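Local coordinates for protein 2-oxoglutarate-dependent dioxygenase DAO (Oryza sativa subsp. indica, PDB 6KUN) that probably inactivates the plant hormone auxin by irreversibly oxidising indole-3-acetic acid to 2-oxoindole-3-acetic acid, using 2-oxoglutarate and Fe(II), at residues P84-F89 against N156-T161; V170-D175 against K231-C236; L182-C187 against V240-I245. All blocks are in the same frame, centred on the assembly; numbering follows the deposited sequence.

Contact 1 of 3, residues P84-F89 against N156-T161. With AKG (2-oxoglutaric acid), chain G.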
# COMPACT_ATOMS: atom_id res chain seq x y z
N PRO B 84 -1.03 -22.55 -14.31
CA PRO B 84 -1.32 -21.84 -15.56
C PRO B 84 -1.11 -20.33 -15.43
O PRO B 84 -0.34 -19.75 -16.19
CB PRO B 84 -2.79 -22.16 -15.81
CG PRO B 84 -3.36 -22.39 -14.46
CD PRO B 84 -2.26 -23.01 -13.64
N LEU B 85 -1.80 -19.72 -14.47
CA LEU B 85 -1.68 -18.33 -14.25
C LEU B 85 -0.71 -18.01 -13.08
O LEU B 85 -0.51 -16.88 -12.73
CB LEU B 85 -3.05 -17.73 -14.00
CG LEU B 85 -4.21 -17.74 -15.00
CD1 LEU B 85 -5.33 -16.87 -14.49
CD2 LEU B 85 -3.81 -17.34 -16.40
N TYR B 86 -0.11 -19.05 -12.51
CA TYR B 86 0.69 -18.96 -11.29
C TYR B 86 2.17 -19.06 -11.62
O TYR B 86 2.57 -19.92 -12.40
CB TYR B 86 0.27 -20.06 -10.32
CG TYR B 86 1.12 -20.17 -9.07
CD1 TYR B 86 1.11 -19.17 -8.10
CD2 TYR B 86 1.93 -21.27 -8.85
CE1 TYR B 86 1.87 -19.26 -6.96
CE2 TYR B 86 2.70 -21.38 -7.69
CZ TYR B 86 2.66 -20.36 -6.76
OH TYR B 86 3.40 -20.42 -5.61
N GLU B 87 2.96 -18.16 -11.04
CA GLU B 87 4.42 -18.24 -11.09
C GLU B 87 4.94 -17.81 -9.72
O GLU B 87 4.24 -17.16 -8.95
CB GLU B 87 5.01 -17.40 -12.22
CG GLU B 87 4.98 -15.90 -12.02
CD GLU B 87 5.34 -15.13 -13.29
OE1 GLU B 87 4.44 -14.44 -13.83
OE2 GLU B 87 6.51 -15.22 -13.77
N ALA B 88 6.17 -18.21 -9.43
CA ALA B 88 6.64 -17.99 -8.08
C ALA B 88 8.15 -18.13 -8.00
O ALA B 88 8.80 -18.64 -8.91
CB ALA B 88 5.98 -18.98 -7.10
N PHE B 89 8.68 -17.63 -6.88
CA PHE B 89 10.05 -17.84 -6.45
C PHE B 89 9.97 -18.48 -5.08
O PHE B 89 9.30 -17.92 -4.19
CB PHE B 89 10.84 -16.51 -6.32
CG PHE B 89 11.09 -15.81 -7.61
CD1 PHE B 89 10.12 -15.00 -8.19
CD2 PHE B 89 12.35 -15.87 -8.21
CE1 PHE B 89 10.37 -14.30 -9.37
CE2 PHE B 89 12.62 -15.19 -9.38
CZ PHE B 89 11.65 -14.40 -9.96
N ASN B 156 4.86 -15.10 -4.69
CA ASN B 156 3.89 -15.64 -5.64
C ASN B 156 3.31 -14.52 -6.52
O ASN B 156 3.08 -13.40 -6.07
CB ASN B 156 2.69 -16.34 -4.96
CG ASN B 156 3.09 -17.29 -3.83
OD1 ASN B 156 3.73 -18.30 -4.05
ND2 ASN B 156 2.66 -16.96 -2.61
N ARG B 157 2.98 -14.87 -7.76
CA ARG B 157 2.20 -14.00 -8.62
C ARG B 157 1.16 -14.82 -9.37
O ARG B 157 1.49 -15.82 -10.01
CB ARG B 157 3.08 -13.25 -9.62
CG ARG B 157 2.37 -12.21 -10.40
CD ARG B 157 3.34 -11.33 -11.15
NE ARG B 157 3.71 -11.87 -12.44
CZ ARG B 157 4.07 -11.11 -13.49
NH1 ARG B 157 4.11 -9.80 -13.36
NH2 ARG B 157 4.40 -11.68 -14.63
N TYR B 158 -0.09 -14.39 -9.28
CA TYR B 158 -1.20 -14.98 -10.05
C TYR B 158 -1.57 -13.99 -11.14
O TYR B 158 -1.96 -12.85 -10.85
CB TYR B 158 -2.40 -15.33 -9.14
CG TYR B 158 -2.02 -16.21 -7.95
CD1 TYR B 158 -1.36 -15.67 -6.86
CD2 TYR B 158 -2.30 -17.57 -7.94
CE1 TYR B 158 -0.99 -16.45 -5.78
CE2 TYR B 158 -1.93 -18.37 -6.87
CZ TYR B 158 -1.28 -17.80 -5.79
OH TYR B 158 -0.92 -18.57 -4.71
N ASN B 159 -1.39 -14.39 -12.39
CA ASN B 159 -1.55 -13.47 -13.52
C ASN B 159 -2.99 -13.47 -14.00
O ASN B 159 -3.36 -14.05 -15.02
CB ASN B 159 -0.58 -13.86 -14.62
CG ASN B 159 0.84 -13.60 -14.23
OD1 ASN B 159 1.19 -12.47 -13.89
ND2 ASN B 159 1.66 -14.65 -14.21
N TYR B 160 -3.81 -12.77 -13.24
CA TYR B 160 -5.21 -12.60 -13.55
C TYR B 160 -5.41 -11.71 -14.76
O TYR B 160 -4.58 -10.85 -15.07
CB TYR B 160 -5.94 -12.00 -12.35
CG TYR B 160 -5.97 -12.86 -11.11
CD1 TYR B 160 -5.92 -14.25 -11.19
CD2 TYR B 160 -6.10 -12.27 -9.85
CE1 TYR B 160 -5.98 -15.02 -10.07
CE2 TYR B 160 -6.17 -13.04 -8.71
CZ TYR B 160 -6.11 -14.41 -8.83
OH TYR B 160 -6.18 -15.17 -7.70
N THR B 161 -6.54 -11.91 -15.43
CA THR B 161 -6.97 -11.11 -16.56
C THR B 161 -8.48 -10.92 -16.45
O THR B 161 -9.14 -11.44 -15.52
CB THR B 161 -6.63 -11.81 -17.87
OG1 THR B 161 -7.52 -12.92 -18.00
CG2 THR B 161 -5.15 -12.30 -17.88
C1 AKG G . -1.38 -20.59 0.63
O1 AKG G . -1.05 -19.65 1.38
O2 AKG G . -0.92 -21.74 0.78
C2 AKG G . -2.32 -20.33 -0.46
O5 AKG G . -3.37 -20.94 -0.52
C3 AKG G . -1.97 -19.31 -1.52
C4 AKG G . -1.34 -18.09 -0.86
C5 AKG G . -1.02 -17.06 -1.91
O3 AKG G . -1.65 -15.98 -1.89
O4 AKG G . -0.14 -17.32 -2.75
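Three N-H donors converge on one carboxylate oxygen, E87 OE1. N159 ND2 donates to E87 OE1 at 2.8 Å, on the anti lone pair, away from OE2. R157 approaches side-on with the edge of its guanidinium: R157 NH2 lies 2.9 Å and NE 3.0 Å from E87 OE1, both above the carboxylate plane, and the pairing is a salt bridge. E87 reaches this spot because its CG sits in the crowded position between backbone N and carbonyl carbon (chi1 73°), with an extended chain beyond. OE2 is held separately by Y76 and K64, so both oxygens are fixed.

The other face of the sheet carries Y86, A88, N156 and Y158. Here Y86 OH donates to N156 OD1 at 2.7 Å, coming from above the carbonyl plane rather than along a lone pair. This leaves the ND2 side of the amide turned to the bound 2-oxoglutarate and S244. Y158 OH donates to O4 of the ligand over a very short 2.5 Å.

Antiparallel backbone bonds join E87 and R157 in both directions, and N159 N donates nearly straight to L85 O at 2.7 Å. Y86 CD1 lies 3.4 Å from Y158 CE2, over one face of the Y158 ring near its rim; the ring planes are inclined by 38°. L85 packs against the edge of Y160.

In this part of the large jelly-roll sheet, E87 and R157 pair on one face, and N159, just past the strand end, adds a third donor. N156 and Y158 of the other face form part of the wall of the cosubstrate pocket. Y86 acts there from the second shell, helping to set how N156 is turned.

Contact 2 of 3, residues V170-D175 against K231-C236. With AKG (2-oxoglutaric acid), chain G.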
# COMPACT_ATOMS: atom_id res chain seq x y z
N VAL B 170 -6.71 -20.36 -6.51
CA VAL B 170 -6.11 -21.60 -6.02
C VAL B 170 -7.23 -22.39 -5.36
O VAL B 170 -8.08 -21.80 -4.66
CB VAL B 170 -4.91 -21.37 -5.04
CG1 VAL B 170 -4.63 -19.89 -4.78
CG2 VAL B 170 -5.08 -22.13 -3.71
N GLN B 171 -7.25 -23.71 -5.59
CA GLN B 171 -8.30 -24.59 -5.12
C GLN B 171 -8.20 -24.83 -3.61
O GLN B 171 -7.21 -24.46 -2.96
CB GLN B 171 -8.24 -25.97 -5.80
CG GLN B 171 -7.68 -26.04 -7.21
CD GLN B 171 -7.01 -27.40 -7.49
OE1 GLN B 171 -6.92 -28.25 -6.60
NE2 GLN B 171 -6.55 -27.60 -8.72
N VAL B 172 -9.20 -25.52 -3.04
CA VAL B 172 -9.31 -25.66 -1.59
C VAL B 172 -8.30 -26.68 -1.07
O VAL B 172 -8.33 -27.85 -1.44
CB VAL B 172 -10.73 -26.08 -1.17
CG1 VAL B 172 -10.74 -26.19 0.36
CG2 VAL B 172 -11.77 -25.10 -1.66
N HIS B 173 -7.50 -26.26 -0.09
CA HIS B 173 -6.51 -27.15 0.48
C HIS B 173 -6.15 -26.63 1.86
O HIS B 173 -6.50 -25.51 2.25
CB HIS B 173 -5.26 -27.19 -0.38
CG HIS B 173 -4.55 -25.87 -0.43
ND1 HIS B 173 -5.12 -24.74 -0.99
CD2 HIS B 173 -3.34 -25.49 0.03
CE1 HIS B 173 -4.28 -23.73 -0.88
NE2 HIS B 173 -3.20 -24.16 -0.27
N THR B 174 -5.39 -27.45 2.58
CA THR B 174 -4.72 -27.04 3.81
C THR B 174 -3.24 -26.99 3.46
O THR B 174 -2.79 -27.65 2.54
CB THR B 174 -4.95 -28.02 4.97
OG1 THR B 174 -4.51 -29.34 4.59
CG2 THR B 174 -6.42 -28.02 5.42
N ASP B 175 -2.48 -26.22 4.24
CA ASP B 175 -1.04 -26.33 4.21
C ASP B 175 -0.63 -27.58 4.97
O ASP B 175 -1.17 -27.86 6.04
CB ASP B 175 -0.39 -25.11 4.87
CG ASP B 175 -0.72 -23.81 4.17
OD1 ASP B 175 -1.10 -23.84 2.98
OD2 ASP B 175 -0.59 -22.76 4.81
N LYS B 231 -8.92 -24.96 6.15
CA LYS B 231 -9.08 -25.08 4.71
C LYS B 231 -9.19 -23.68 4.13
O LYS B 231 -9.90 -22.83 4.70
CB LYS B 231 -10.29 -25.91 4.33
CG LYS B 231 -10.22 -27.36 4.78
CD LYS B 231 -11.44 -28.12 4.24
CE LYS B 231 -11.39 -29.61 4.58
NZ LYS B 231 -12.61 -30.32 4.10
N HIS B 232 -8.47 -23.45 3.02
CA HIS B 232 -8.47 -22.15 2.40
C HIS B 232 -8.33 -22.27 0.89
O HIS B 232 -7.87 -23.29 0.35
CB HIS B 232 -7.38 -21.21 2.96
CG HIS B 232 -5.98 -21.72 2.80
ND1 HIS B 232 -5.44 -22.68 3.63
CD2 HIS B 232 -4.99 -21.37 1.94
CE1 HIS B 232 -4.19 -22.92 3.27
NE2 HIS B 232 -3.89 -22.14 2.25
N ARG B 233 -8.74 -21.20 0.23
CA ARG B 233 -8.65 -21.08 -1.21
C ARG B 233 -8.46 -19.61 -1.55
O ARG B 233 -8.47 -18.74 -0.67
CB ARG B 233 -9.90 -21.66 -1.88
CG ARG B 233 -11.11 -20.78 -1.69
CD ARG B 233 -12.41 -21.48 -2.05
NE ARG B 233 -13.55 -20.58 -1.86
CZ ARG B 233 -14.80 -20.87 -2.19
NH1 ARG B 233 -15.08 -22.04 -2.73
NH2 ARG B 233 -15.78 -19.98 -1.98
N VAL B 234 -8.32 -19.32 -2.83
CA VAL B 234 -8.19 -17.94 -3.30
C VAL B 234 -9.06 -17.77 -4.54
O VAL B 234 -8.75 -18.33 -5.60
CB VAL B 234 -6.74 -17.59 -3.62
CG1 VAL B 234 -6.69 -16.20 -4.25
CG2 VAL B 234 -5.90 -17.63 -2.37
N GLN B 235 -10.14 -17.00 -4.41
CA GLN B 235 -10.93 -16.61 -5.57
C GLN B 235 -10.27 -15.46 -6.31
O GLN B 235 -9.73 -14.54 -5.69
CB GLN B 235 -12.33 -16.15 -5.17
CG GLN B 235 -13.32 -17.24 -4.89
CD GLN B 235 -14.69 -16.67 -4.59
OE1 GLN B 235 -14.95 -15.50 -4.86
NE2 GLN B 235 -15.56 -17.49 -4.02
N CYS B 236 -10.35 -15.48 -7.63
CA CYS B 236 -9.96 -14.33 -8.44
C CYS B 236 -11.06 -13.28 -8.34
O CYS B 236 -12.21 -13.52 -8.74
CB CYS B 236 -9.71 -14.70 -9.90
SG CYS B 236 -9.41 -13.16 -10.90
C1 AKG G . -1.38 -20.59 0.63
O1 AKG G . -1.05 -19.65 1.38
O2 AKG G . -0.92 -21.74 0.78
C2 AKG G . -2.32 -20.33 -0.46
O5 AKG G . -3.37 -20.94 -0.52
C3 AKG G . -1.97 -19.31 -1.52
C4 AKG G . -1.34 -18.09 -0.86
C5 AKG G . -1.02 -17.06 -1.91
O3 AKG G . -1.65 -15.98 -1.89
O4 AKG G . -0.14 -17.32 -2.75
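H232 O is met by two groups of the facing chain. H173 N donates to H232 O at 3.0 Å, and V172 CA, through its hydrogen, makes a longer contact with H232 O at 3.4 Å. H232 N returns a bond to H173 O, also 3.0 Å, so the histidines form an antiparallel hydrogen-bonded pair. A second such pair, V170 with V234, lies on the other side of a one-residue shift, a beta bulge.

The paired register puts both histidines on one face, and CG in the crowded position turns the rings toward each other and the ligand. H173 ND1 donates to Q171 O at 2.9 Å, fixing the ring's rotation. Both NE2 atoms make weak hydrogen bonds to O2 of 2-oxoglutarate. D175 OD1 meets the H232 ring in its plane at CE1, 3.2 Å away, while OD2 is tied to T180. V170 CG1 presses tightly on V234 CB (3.3 Å), while CG2 faces the keto oxygen O5.

An alanine at H173 would remove the imidazole, losing its bond to Q171 O and the weak ligand contact modelled here, and would probably cost a metal-bound enzyme one iron ligand.

H173, D175 and H232 are predicted to bind Fe(II), as the two-histidine, one-carboxylate facial triad of this family does. Their tips converge beside 2-oxoglutarate, and with ND1 of H173 as donor, its NE2 lone pair would probably be left for iron.

Contact 3 of 3, residues L182-C187 against V240-I245. With AKG (2-oxoglutaric acid), chain G.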
# COMPACT_ATOMS: atom_id res chain seq x y z
N LEU B 182 1.41 -15.11 5.96
CA LEU B 182 1.15 -14.61 4.62
C LEU B 182 1.09 -13.08 4.64
O LEU B 182 0.51 -12.49 5.56
CB LEU B 182 -0.20 -15.15 4.08
CG LEU B 182 -0.49 -16.65 4.06
CD1 LEU B 182 -1.96 -16.87 3.70
CD2 LEU B 182 0.41 -17.37 3.08
N GLN B 183 1.62 -12.47 3.59
CA GLN B 183 1.44 -11.05 3.31
C GLN B 183 0.72 -10.91 1.97
O GLN B 183 1.32 -11.12 0.91
CB GLN B 183 2.78 -10.32 3.27
CG GLN B 183 2.69 -8.87 2.83
CD GLN B 183 3.15 -7.91 3.90
OE1 GLN B 183 4.28 -7.42 3.87
NE2 GLN B 183 2.28 -7.63 4.86
N GLU B 184 -0.57 -10.58 2.01
CA GLU B 184 -1.41 -10.58 0.82
C GLU B 184 -1.30 -9.23 0.11
O GLU B 184 -0.89 -8.23 0.69
CB GLU B 184 -2.87 -10.88 1.20
CG GLU B 184 -3.84 -11.07 0.02
CD GLU B 184 -5.23 -11.50 0.48
OE1 GLU B 184 -5.44 -11.61 1.71
OE2 GLU B 184 -6.11 -11.73 -0.38
N ASP B 185 -1.65 -9.24 -1.16
CA ASP B 185 -1.67 -8.00 -1.94
C ASP B 185 -2.71 -7.06 -1.36
O ASP B 185 -3.87 -7.45 -1.23
CB ASP B 185 -2.01 -8.32 -3.39
CG ASP B 185 -1.51 -7.28 -4.33
OD1 ASP B 185 -1.51 -6.09 -3.94
OD2 ASP B 185 -1.10 -7.67 -5.45
N GLU B 186 -2.30 -5.84 -1.00
CA GLU B 186 -3.23 -4.88 -0.44
C GLU B 186 -4.39 -4.59 -1.39
O GLU B 186 -5.52 -4.37 -0.94
CB GLU B 186 -2.52 -3.56 -0.12
CG GLU B 186 -1.26 -3.68 0.71
CD GLU B 186 -0.58 -2.34 0.91
OE1 GLU B 186 0.67 -2.32 1.01
OE2 GLU B 186 -1.29 -1.30 0.97
N CYS B 187 -4.14 -4.61 -2.69
CA CYS B 187 -5.15 -4.22 -3.66
C CYS B 187 -6.02 -5.37 -4.12
O CYS B 187 -7.21 -5.17 -4.40
CB CYS B 187 -4.47 -3.58 -4.86
SG CYS B 187 -3.31 -2.31 -4.30
N VAL B 240 -6.48 -7.90 -12.24
CA VAL B 240 -5.08 -7.51 -12.16
C VAL B 240 -4.27 -8.58 -11.42
O VAL B 240 -4.83 -9.32 -10.60
CB VAL B 240 -4.93 -6.14 -11.47
CG1 VAL B 240 -5.78 -5.11 -12.18
CG2 VAL B 240 -5.37 -6.24 -10.01
N PRO B 241 -2.98 -8.72 -11.70
CA PRO B 241 -2.18 -9.73 -11.00
C PRO B 241 -2.22 -9.56 -9.49
O PRO B 241 -2.15 -8.44 -8.97
CB PRO B 241 -0.76 -9.51 -11.54
CG PRO B 241 -0.94 -8.75 -12.82
CD PRO B 241 -2.21 -7.96 -12.70
N ARG B 242 -2.28 -10.69 -8.78
CA ARG B 242 -2.21 -10.69 -7.32
C ARG B 242 -0.85 -11.22 -6.85
O ARG B 242 -0.46 -12.34 -7.18
CB ARG B 242 -3.33 -11.55 -6.74
CG ARG B 242 -3.19 -11.84 -5.25
CD ARG B 242 -4.38 -12.61 -4.72
NE ARG B 242 -4.22 -12.97 -3.31
CZ ARG B 242 -3.42 -13.94 -2.88
NH1 ARG B 242 -2.71 -14.66 -3.74
NH2 ARG B 242 -3.34 -14.19 -1.58
N VAL B 243 -0.14 -10.40 -6.08
CA VAL B 243 1.19 -10.75 -5.59
C VAL B 243 1.12 -10.98 -4.09
O VAL B 243 0.49 -10.22 -3.33
CB VAL B 243 2.23 -9.69 -5.95
CG1 VAL B 243 3.52 -10.00 -5.28
CG2 VAL B 243 2.40 -9.65 -7.47
N SER B 244 1.76 -12.06 -3.65
CA SER B 244 1.76 -12.39 -2.25
C SER B 244 3.10 -12.94 -1.84
O SER B 244 3.90 -13.35 -2.68
CB SER B 244 0.64 -13.40 -1.89
OG SER B 244 0.86 -14.67 -2.44
N ILE B 245 3.33 -12.93 -0.54
CA ILE B 245 4.55 -13.45 0.06
C ILE B 245 4.12 -14.34 1.22
O ILE B 245 3.22 -13.99 2.01
CB ILE B 245 5.43 -12.29 0.56
CG1 ILE B 245 5.65 -11.28 -0.56
CG2 ILE B 245 6.74 -12.78 1.02
CD1 ILE B 245 6.22 -10.01 -0.08
C1 AKG G . -1.38 -20.59 0.63
O1 AKG G . -1.05 -19.65 1.38
O2 AKG G . -0.92 -21.74 0.78
C2 AKG G . -2.32 -20.33 -0.46
O5 AKG G . -3.37 -20.94 -0.52
C3 AKG G . -1.97 -19.31 -1.52
C4 AKG G . -1.34 -18.09 -0.86
C5 AKG G . -1.02 -17.06 -1.91
O3 AKG G . -1.65 -15.98 -1.89
O4 AKG G . -0.14 -17.32 -2.75
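Q183 and I245 form an antiparallel hydrogen-bonded pair, with Q183 N to I245 O at 2.7 Å and I245 N to Q183 O at 3.1 Å, after which the 182-187 chain leaves strand geometry. Where it does so, D185 takes over with its side chain. D185 OD2 accepts from V243 N at 3.0 Å along the anti lone pair, a nearly straight bond, while OD1 accepts from C187 N in an Asx turn. Aspartate suits the place because its short carboxylate can satisfy two backbone N-H groups at once.

R242, its chain extended from CG to NE, carries the guanidinium to the distal carboxylate of 2-oxoglutarate. NH1 and NH2 both donate to O3 of the ligand, although that oxygen is crowded in the model, so its position should be read with caution. E184, extended too, crosses R242 at about a right angle; E184 OE2 lies 3.7 Å from R242 NE, a long salt bridge that probably helps balance the arginine's charge. S244 OG is hydrogen-bonded to N156 ND2 and lies 2.8 Å from ligand O4. L182 CD2 touches O1 at the ligand's other end, 3.2 Å away.

Strand 242-249 lies between 179-183 and 151-158, bonded to the latter through R242 and S244. On the face away from the ligand, V243 and I245 pack on helix 43-57, which Q183 also touches. Beyond the sheet, C187 forms a disulfide with C187 of the second subunit.

Overall arrangement
From the N terminus, contact 1 closes first: a long, largely helical excursion after strand 86-92 returns to pair with strand 151-158. The chain continues within the jelly-roll, where contacts 2 and 3 cross. Segment 170-175 opens, 182-187 follows, then 231-236 closes contact 2 before 240-245 closes contact 3. Contacts 1 and 3 belong to the same large sheet, joined through neighbouring strands 151-158 and 242-249, whereas contact 2 lies in the smaller antiparallel sheet. Y160 packs on C236, and Y158 on V170, bridging the two sheets. All three contacts touch 2-oxoglutarate, which lies between the sheets.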